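Phage-related conserved hypothetical protein, BB2244 (PDB 2BDV) is of unknown function but belongs to the SOS response-associated peptidase (SRAP) family, whose studied members crosslink to abasic sites in single-stranded DNA. Local coordinates at residues A[44-49]-A[93-98]; A[87-92]-A[134-139]. All blocks are in the same frame, centred on the assembly; numbering follows the deposited sequence.

Interaction 1 is buried and interaction 2 lies at the surface, yet they adjoin, with centres about 10 Å apart, and follow one another along the chain, loop 87-92 running straight into 93-98, whose strand begins at Arg94. In interaction 1, strand 94-99, an edge of the mixed sheet, takes on a partner from the two-stranded sheet 43-46/54-57 through backbone hydrogen bonds and aliphatic packing. In interaction 2, the loops at the ends of neighbouring strands 94-99 and 126-133 meet through one arginine–threonine bond and a selenium–methyl contact. The two contacts touch where Gly93 N lies near Arg136 NH2 and where Val49 packs against Trp135 and Arg137. Regular pairing thus gives way to side-chain contacts toward the surface.

Interaction 1 of 2, residues A[44-49]-A[93-98]; sequences TMHRLV and GRILVP
Met45 and Leu96 form an antiparallel hydrogen-bonded pair, a single beta bridge that ties strand 43-46 to strand 94-99 and so joins the two-stranded sheet to the edge of the mixed one. Both residues spend their N-H and C=O on each other. Met45 N gives to Leu96 O at 2.9 Å and 168°, and Leu96 N returns a bond to Met45 O at 2.9 Å, approaching nearly in line with that carbonyl. The residues on either side of them turn their backbone the other way: Thr44 and His46 bond to Ala56 and Ala54, Ile95 and Val97 to Gly131 and Phe129. Thr44 OG1 gives its hydrogen to Ala56 O, and Trp177 NE1 also bonds to Ile95 O. The buried Arg94 guanidinium bonds Trp177 O through NE and Ile90 O through NH1. The chain of Met45, built as selenomethionine, bends at its last torsion (chi3 -79°), setting CE 4.0 Å from Pro98 CB, beside helix 11-18. Beyond the bridge, Leu48 N donates almost straight to His46 ND1 at 3.1 Å, though tilted from the ring plane. Leu48 CD1 then sits over the centre of the His46 ring, 3.8 Å above its plane, and presses tightly on Ile95 CG2, at 3.5 Å.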
ATOM      1  N   THR A  44      -0.065  -8.809  -4.079  1.00 20.60           N
ATOM      2  CA  THR A  44       0.376  -7.645  -4.846  1.00 19.21           C
ATOM      3  C   THR A  44       0.288  -8.001  -6.326  1.00 20.20           C
ATOM      4  O   THR A  44       0.289  -9.177  -6.699  1.00 21.36           O
ATOM      5  CB  THR A  44       1.860  -7.225  -4.554  1.00 17.43           C
ATOM      6  OG1 THR A  44       2.759  -8.094  -5.251  1.00 15.80           O
ATOM      7  CG2 THR A  44       2.169  -7.275  -3.066  1.00 17.28           C
HETATM    8  N   MSE A  45       0.202  -6.977  -7.162  1.00 19.47           N
HETATM    9  CA  MSE A  45       0.157  -7.164  -8.602  1.00 21.68           C
HETATM   10  C   MSE A  45       1.286  -6.335  -9.193  1.00 20.37           C
HETATM   11  O   MSE A  45       1.520  -5.204  -8.760  1.00 19.90           O
HETATM   12  CB  MSE A  45      -1.202  -6.739  -9.151  1.00 22.85           C
HETATM   13  CG  MSE A  45      -2.322  -7.616  -8.613  1.00 27.73           C
HETATM   14 SE   MSE A  45      -4.025  -7.369  -9.478  1.00 39.23          SE
HETATM   15  CE  MSE A  45      -4.554  -5.769  -8.576  1.00 27.32           C
ATOM     16  N   HIS A  46       1.991  -6.909 -10.167  1.00 21.29           N
ATOM     17  CA  HIS A  46       3.134  -6.236 -10.787  1.00 22.01           C
ATOM     18  C   HIS A  46       3.662  -6.915 -12.052  1.00 20.40           C
ATOM     19  O   HIS A  46       3.200  -7.982 -12.447  1.00 21.80           O
ATOM     20  CB  HIS A  46       4.278  -6.160  -9.777  1.00 21.00           C
ATOM     21  CG  HIS A  46       4.816  -7.502  -9.384  1.00 25.26           C
ATOM     22  ND1 HIS A  46       5.516  -8.310 -10.255  1.00 26.36           N
ATOM     23  CD2 HIS A  46       4.729  -8.190  -8.219  1.00 26.35           C
ATOM     24  CE1 HIS A  46       5.840  -9.438  -9.643  1.00 27.00           C
ATOM     25  NE2 HIS A  46       5.374  -9.389  -8.409  1.00 27.83           N
ATOM     26  N   ARG A  47       4.657  -6.277 -12.658  1.00 20.93           N
ATOM     27  CA  ARG A  47       5.306  -6.785 -13.859  1.00 21.58           C
ATOM     28  C   ARG A  47       6.813  -6.611 -13.659  1.00 22.09           C
ATOM     29  O   ARG A  47       7.526  -6.130 -14.540  1.00 24.19           O
ATOM     30  CB  ARG A  47       4.824  -5.997 -15.080  1.00 19.81           C
ATOM     31  CG  ARG A  47       3.312  -5.999 -15.203  1.00 18.65           C
ATOM     32  CD  ARG A  47       2.836  -5.167 -16.369  1.00 22.05           C
ATOM     33  NE  ARG A  47       3.298  -5.683 -17.655  1.00 21.13           N
ATOM     34  CZ  ARG A  47       3.091  -5.058 -18.810  1.00 21.82           C
ATOM     35  NH1 ARG A  47       3.539  -5.575 -19.944  1.00 19.75           N
ATOM     36  NH2 ARG A  47       2.441  -3.900 -18.820  1.00 21.16           N
ATOM     37  N   LEU A  48       7.290  -7.017 -12.485  1.00 21.54           N
ATOM     38  CA  LEU A  48       8.700  -6.878 -12.130  1.00 22.70           C
ATOM     39  C   LEU A  48       9.651  -7.852 -12.818  1.00 22.74           C
ATOM     40  O   LEU A  48      10.833  -7.552 -12.993  1.00 20.46           O
ATOM     41  CB  LEU A  48       8.861  -7.008 -10.615  1.00 21.19           C
ATOM     42  CG  LEU A  48       8.059  -5.993  -9.803  1.00 20.43           C
ATOM     43  CD1 LEU A  48       8.241  -6.255  -8.307  1.00 20.06           C
ATOM     44  CD2 LEU A  48       8.498  -4.594 -10.173  1.00 19.20           C
ATOM     45  N   VAL A  49       9.142  -9.018 -13.195  1.00 22.97           N
ATOM     46  CA  VAL A  49       9.976 -10.010 -13.851  1.00 23.71           C
ATOM     47  C   VAL A  49       9.571 -10.231 -15.307  1.00 25.00           C
ATOM     48  O   VAL A  49       8.477 -10.727 -15.592  1.00 23.76           O
ATOM     49  CB  VAL A  49       9.920 -11.355 -13.103  1.00 24.51           C
ATOM     50  CG1 VAL A  49      10.927 -12.336 -13.716  1.00 22.19           C
ATOM     51  CG2 VAL A  49      10.212 -11.137 -11.613  1.00 22.98           C
ATOM     52  N   GLY A  93      10.981  -0.835  -9.442  1.00 19.34           N
ATOM     53  CA  GLY A  93      10.302  -1.559  -8.383  1.00 18.52           C
ATOM     54  C   GLY A  93       8.841  -1.189  -8.169  1.00 18.42           C
ATOM     55  O   GLY A  93       8.291  -1.473  -7.110  1.00 20.15           O
ATOM     56  N   ARG A  94       8.207  -0.575  -9.167  1.00 19.43           N
ATOM     57  CA  ARG A  94       6.807  -0.158  -9.051  1.00 19.29           C
ATOM     58  C   ARG A  94       5.812  -1.323  -9.036  1.00 18.84           C
ATOM     59  O   ARG A  94       5.775  -2.142  -9.955  1.00 19.20           O
ATOM     60  CB  ARG A  94       6.438   0.807 -10.185  1.00 18.77           C
ATOM     61  CG  ARG A  94       7.282   2.085 -10.246  1.00 19.66           C
ATOM     62  CD  ARG A  94       6.699   3.089 -11.256  1.00 20.26           C
ATOM     63  NE  ARG A  94       6.660   2.544 -12.613  1.00 15.79           N
ATOM     64  CZ  ARG A  94       7.610   2.724 -13.525  1.00 14.67           C
ATOM     65  NH1 ARG A  94       8.689   3.449 -13.242  1.00 16.13           N
ATOM     66  NH2 ARG A  94       7.484   2.167 -14.716  1.00 15.15           N
ATOM     67  N   ILE A  95       5.013  -1.387  -7.978  1.00 17.60           N
ATOM     68  CA  ILE A  95       4.010  -2.435  -7.835  1.00 17.72           C
ATOM     69  C   ILE A  95       2.695  -1.843  -7.333  1.00 17.14           C
ATOM     70  O   ILE A  95       2.619  -0.671  -6.962  1.00 16.44           O
ATOM     71  CB  ILE A  95       4.452  -3.511  -6.812  1.00 16.72           C
ATOM     72  CG1 ILE A  95       4.415  -2.934  -5.392  1.00 15.96           C
ATOM     73  CG2 ILE A  95       5.865  -3.988  -7.131  1.00 17.94           C
ATOM     74  CD1 ILE A  95       4.411  -3.988  -4.273  1.00 14.24           C
ATOM     75  N   LEU A  96       1.666  -2.675  -7.322  1.00 16.71           N
ATOM     76  CA  LEU A  96       0.368  -2.271  -6.830  1.00 17.13           C
ATOM     77  C   LEU A  96      -0.009  -3.247  -5.722  1.00 16.20           C
ATOM     78  O   LEU A  96       0.305  -4.435  -5.797  1.00 13.36           O
ATOM     79  CB  LEU A  96      -0.678  -2.317  -7.949  1.00 14.84           C
ATOM     80  CG  LEU A  96      -0.409  -1.341  -9.091  1.00 16.35           C
ATOM     81  CD1 LEU A  96      -1.155  -1.754 -10.341  1.00 15.23           C
ATOM     82  CD2 LEU A  96      -0.814   0.065  -8.645  1.00 16.26           C
ATOM     83  N   VAL A  97      -0.656  -2.729  -4.682  1.00 16.21           N
ATOM     84  CA  VAL A  97      -1.114  -3.548  -3.571  1.00 14.72           C
ATOM     85  C   VAL A  97      -2.625  -3.406  -3.491  1.00 16.59           C
ATOM     86  O   VAL A  97      -3.141  -2.368  -3.056  1.00 18.22           O
ATOM     87  CB  VAL A  97      -0.532  -3.088  -2.219  1.00 14.15           C
ATOM     88  CG1 VAL A  97      -1.091  -3.963  -1.106  1.00 11.57           C
ATOM     89  CG2 VAL A  97       0.989  -3.171  -2.234  1.00 11.50           C
ATOM     90  N   PRO A  98      -3.362  -4.440  -3.917  1.00 17.64           N
ATOM     91  CA  PRO A  98      -4.823  -4.383  -3.871  1.00 17.57           C
ATOM     92  C   PRO A  98      -5.344  -4.385  -2.432  1.00 19.14           C
ATOM     93  O   PRO A  98      -4.736  -4.985  -1.541  1.00 17.37           O
ATOM     94  CB  PRO A  98      -5.232  -5.624  -4.653  1.00 16.90           C
ATOM     95  CG  PRO A  98      -4.117  -6.565  -4.397  1.00 17.57           C
ATOM     96  CD  PRO A  98      -2.908  -5.691  -4.540  1.00 17.40           C
TER

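Interaction 2 of 2, residues A[87-92]-A[134-139]; sequences KLMIGT and AWRRGA
Met89 and Ala134 bring two irregular loops together, their CA atoms 6.5 Å apart, and from Arg136 to Ala139 the second loop folds into a type II beta turn closed by Ala139 N bonding to Arg136 O. Gly138 occupies the turn's third position with the positive phi (89°) that this turn type calls for. The polar link across the loops is made by Arg136. Its CG stands anti to the carbonyl carbon, and the chain then bends at chi2 (-73°), carrying CD off toward Thr92. Arg136 NH2 donates to Thr92 OG1 at 3.0 Å, a bent bond (138°) whose acceptor is tilted from the guanidinium plane. Thr92 O takes a different place, over the centre of one guanidinium face, 3.3 Å above the plane, where it makes no hydrogen bond to NH2. At the edge of the same group Met89 CG lies 4.2 Å from Arg136 NH2. Farther along that chain, the selenium of Met89, a selenomethionine, rests 4.0 Å from Ala134 CB. Arg136 NH1 turns back to bond Ser133 O, at the end of strand 126-133. Loop 87-92 enters strand 94-99 and loop 134-139 leaves strand 126-133, so the contact sits at one end of this antiparallel strand pair, with Ile90 packed on helix 184-191.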
ATOM      1  N   LYS A  87      14.269   6.544  -4.674  1.00 26.86           N
ATOM      2  CA  LYS A  87      14.828   6.884  -5.980  1.00 28.57           C
ATOM      3  C   LYS A  87      15.431   5.655  -6.645  1.00 28.31           C
ATOM      4  O   LYS A  87      15.695   5.649  -7.842  1.00 27.03           O
ATOM      5  CB  LYS A  87      15.906   7.966  -5.844  1.00 30.68           C
ATOM      6  CG  LYS A  87      17.112   7.554  -5.003  1.00 33.64           C
ATOM      7  CD  LYS A  87      18.096   8.713  -4.811  1.00 35.59           C
ATOM      8  CE  LYS A  87      19.063   8.433  -3.665  1.00 36.26           C
ATOM      9  NZ  LYS A  87      20.102   9.494  -3.498  1.00 40.12           N
ATOM     10  N   LEU A  88      15.637   4.609  -5.855  1.00 29.30           N
ATOM     11  CA  LEU A  88      16.223   3.371  -6.346  1.00 28.86           C
ATOM     12  C   LEU A  88      15.183   2.356  -6.820  1.00 28.06           C
ATOM     13  O   LEU A  88      15.523   1.335  -7.421  1.00 27.37           O
ATOM     14  CB  LEU A  88      17.061   2.750  -5.231  1.00 32.12           C
ATOM     15  CG  LEU A  88      18.102   3.681  -4.586  1.00 34.77           C
ATOM     16  CD1 LEU A  88      18.641   3.039  -3.312  1.00 36.54           C
ATOM     17  CD2 LEU A  88      19.232   3.970  -5.565  1.00 35.00           C
HETATM   18  N   MSE A  89      13.915   2.634  -6.548  1.00 25.85           N
HETATM   19  CA  MSE A  89      12.851   1.718  -6.926  1.00 26.40           C
HETATM   20  C   MSE A  89      11.788   2.340  -7.819  1.00 24.34           C
HETATM   21  O   MSE A  89      11.023   1.627  -8.457  1.00 24.38           O
HETATM   22  CB  MSE A  89      12.187   1.175  -5.665  1.00 31.20           C
HETATM   23  CG  MSE A  89      13.090   0.301  -4.822  1.00 36.49           C
HETATM   24 SE   MSE A  89      12.417   0.107  -3.011  1.00 49.32          SE
HETATM   25  CE  MSE A  89      13.581   1.388  -2.154  1.00 42.80           C
ATOM     26  N   ILE A  90      11.741   3.669  -7.861  1.00 23.50           N
ATOM     27  CA  ILE A  90      10.750   4.361  -8.666  1.00 21.40           C
ATOM     28  C   ILE A  90      10.840   3.965 -10.140  1.00 21.79           C
ATOM     29  O   ILE A  90       9.863   4.060 -10.883  1.00 20.51           O
ATOM     30  CB  ILE A  90      10.905   5.889  -8.528  1.00 22.46           C
ATOM     31  CG1 ILE A  90       9.777   6.587  -9.289  1.00 22.14           C
ATOM     32  CG2 ILE A  90      12.284   6.331  -9.009  1.00 18.77           C
ATOM     33  CD1 ILE A  90       8.393   6.172  -8.800  1.00 23.52           C
ATOM     34  N   GLY A  91      12.012   3.495 -10.558  1.00 20.99           N
ATOM     35  CA  GLY A  91      12.187   3.094 -11.942  1.00 19.82           C
ATOM     36  C   GLY A  91      11.842   1.646 -12.236  1.00 19.15           C
ATOM     37  O   GLY A  91      11.111   1.362 -13.183  1.00 18.22           O
ATOM     38  N   THR A  92      12.326   0.733 -11.396  1.00 21.47           N
ATOM     39  CA  THR A  92      12.126  -0.702 -11.608  1.00 20.98           C
ATOM     40  C   THR A  92      11.413  -1.498 -10.508  1.00 20.75           C
ATOM     41  O   THR A  92      11.258  -2.713 -10.627  1.00 22.95           O
ATOM     42  CB  THR A  92      13.494  -1.360 -11.860  1.00 24.20           C
ATOM     43  OG1 THR A  92      14.299  -1.273 -10.670  1.00 25.56           O
ATOM     44  CG2 THR A  92      14.218  -0.628 -12.973  1.00 22.59           C
ATOM     45  N   ALA A 134      11.596  -3.658  -3.298  1.00 18.12           N
ATOM     46  CA  ALA A 134      12.992  -3.897  -3.594  1.00 18.55           C
ATOM     47  C   ALA A 134      13.167  -5.365  -3.964  1.00 20.33           C
ATOM     48  O   ALA A 134      14.286  -5.852  -4.101  1.00 20.69           O
ATOM     49  CB  ALA A 134      13.851  -3.552  -2.390  1.00 18.61           C
ATOM     50  N   TRP A 135      12.071  -6.096  -4.108  1.00 18.38           N
ATOM     51  CA  TRP A 135      12.233  -7.488  -4.480  1.00 20.81           C
ATOM     52  C   TRP A 135      12.442  -7.567  -5.990  1.00 21.55           C
ATOM     53  O   TRP A 135      11.941  -6.730  -6.742  1.00 24.14           O
ATOM     54  CB  TRP A 135      11.013  -8.314  -4.082  1.00 20.09           C
ATOM     55  CG  TRP A 135      11.140  -9.740  -4.498  1.00 22.64           C
ATOM     56  CD1 TRP A 135      11.760 -10.747  -3.816  1.00 23.19           C
ATOM     57  CD2 TRP A 135      10.648 -10.322  -5.710  1.00 22.15           C
ATOM     58  NE1 TRP A 135      11.680 -11.924  -4.530  1.00 21.58           N
ATOM     59  CE2 TRP A 135      10.999 -11.687  -5.697  1.00 22.07           C
ATOM     60  CE3 TRP A 135       9.941  -9.819  -6.809  1.00 21.76           C
ATOM     61  CZ2 TRP A 135      10.670 -12.556  -6.737  1.00 23.62           C
ATOM     62  CZ3 TRP A 135       9.613 -10.677  -7.844  1.00 22.68           C
ATOM     63  CH2 TRP A 135       9.975 -12.034  -7.802  1.00 23.96           C
ATOM     64  N   ARG A 136      13.212  -8.557  -6.422  1.00 22.27           N
ATOM     65  CA  ARG A 136      13.484  -8.781  -7.837  1.00 24.36           C
ATOM     66  C   ARG A 136      13.652 -10.288  -8.011  1.00 25.83           C
ATOM     67  O   ARG A 136      13.930 -10.995  -7.042  1.00 23.74           O
ATOM     68  CB  ARG A 136      14.761  -8.057  -8.271  1.00 24.18           C
ATOM     69  CG  ARG A 136      14.724  -6.543  -8.115  1.00 24.49           C
ATOM     70  CD  ARG A 136      13.849  -5.847  -9.152  1.00 24.09           C
ATOM     71  NE  ARG A 136      13.949  -4.397  -8.990  1.00 22.85           N
ATOM     72  CZ  ARG A 136      13.275  -3.685  -8.091  1.00 23.22           C
ATOM     73  NH1 ARG A 136      12.419  -4.282  -7.268  1.00 21.02           N
ATOM     74  NH2 ARG A 136      13.494  -2.378  -7.988  1.00 21.59           N
ATOM     75  N   ARG A 137      13.485 -10.776  -9.237  1.00 28.75           N
ATOM     76  CA  ARG A 137      13.599 -12.210  -9.532  1.00 32.51           C
ATOM     77  C   ARG A 137      14.864 -12.850  -8.955  1.00 32.38           C
ATOM     78  O   ARG A 137      15.969 -12.348  -9.148  1.00 30.09           O
ATOM     79  CB  ARG A 137      13.554 -12.442 -11.052  1.00 36.45           C
ATOM     80  CG  ARG A 137      13.208 -13.880 -11.481  1.00 43.14           C
ATOM     81  CD  ARG A 137      14.418 -14.818 -11.489  1.00 48.39           C
ATOM     82  NE  ARG A 137      15.329 -14.546 -12.604  1.00 52.77           N
ATOM     83  CZ  ARG A 137      16.497 -15.160 -12.794  1.00 54.15           C
ATOM     84  NH1 ARG A 137      17.249 -14.839 -13.839  1.00 55.39           N
ATOM     85  NH2 ARG A 137      16.919 -16.088 -11.943  1.00 53.54           N
ATOM     86  N   GLY A 138      14.686 -13.965  -8.251  1.00 32.84           N
ATOM     87  CA  GLY A 138      15.813 -14.661  -7.659  1.00 35.12           C
ATOM     88  C   GLY A 138      16.156 -14.193  -6.256  1.00 35.29           C
ATOM     89  O   GLY A 138      16.944 -14.834  -5.561  1.00 33.87           O
ATOM     90  N   ALA A 139      15.561 -13.078  -5.840  1.00 35.37           N
ATOM     91  CA  ALA A 139      15.807 -12.518  -4.514  1.00 35.92           C
ATOM     92  C   ALA A 139      14.942 -13.182  -3.454  1.00 35.89           C
ATOM     93  O   ALA A 139      13.836 -13.642  -3.734  1.00 34.52           O
ATOM     94  CB  ALA A 139      15.548 -11.015  -4.522  1.00 36.93           C
TER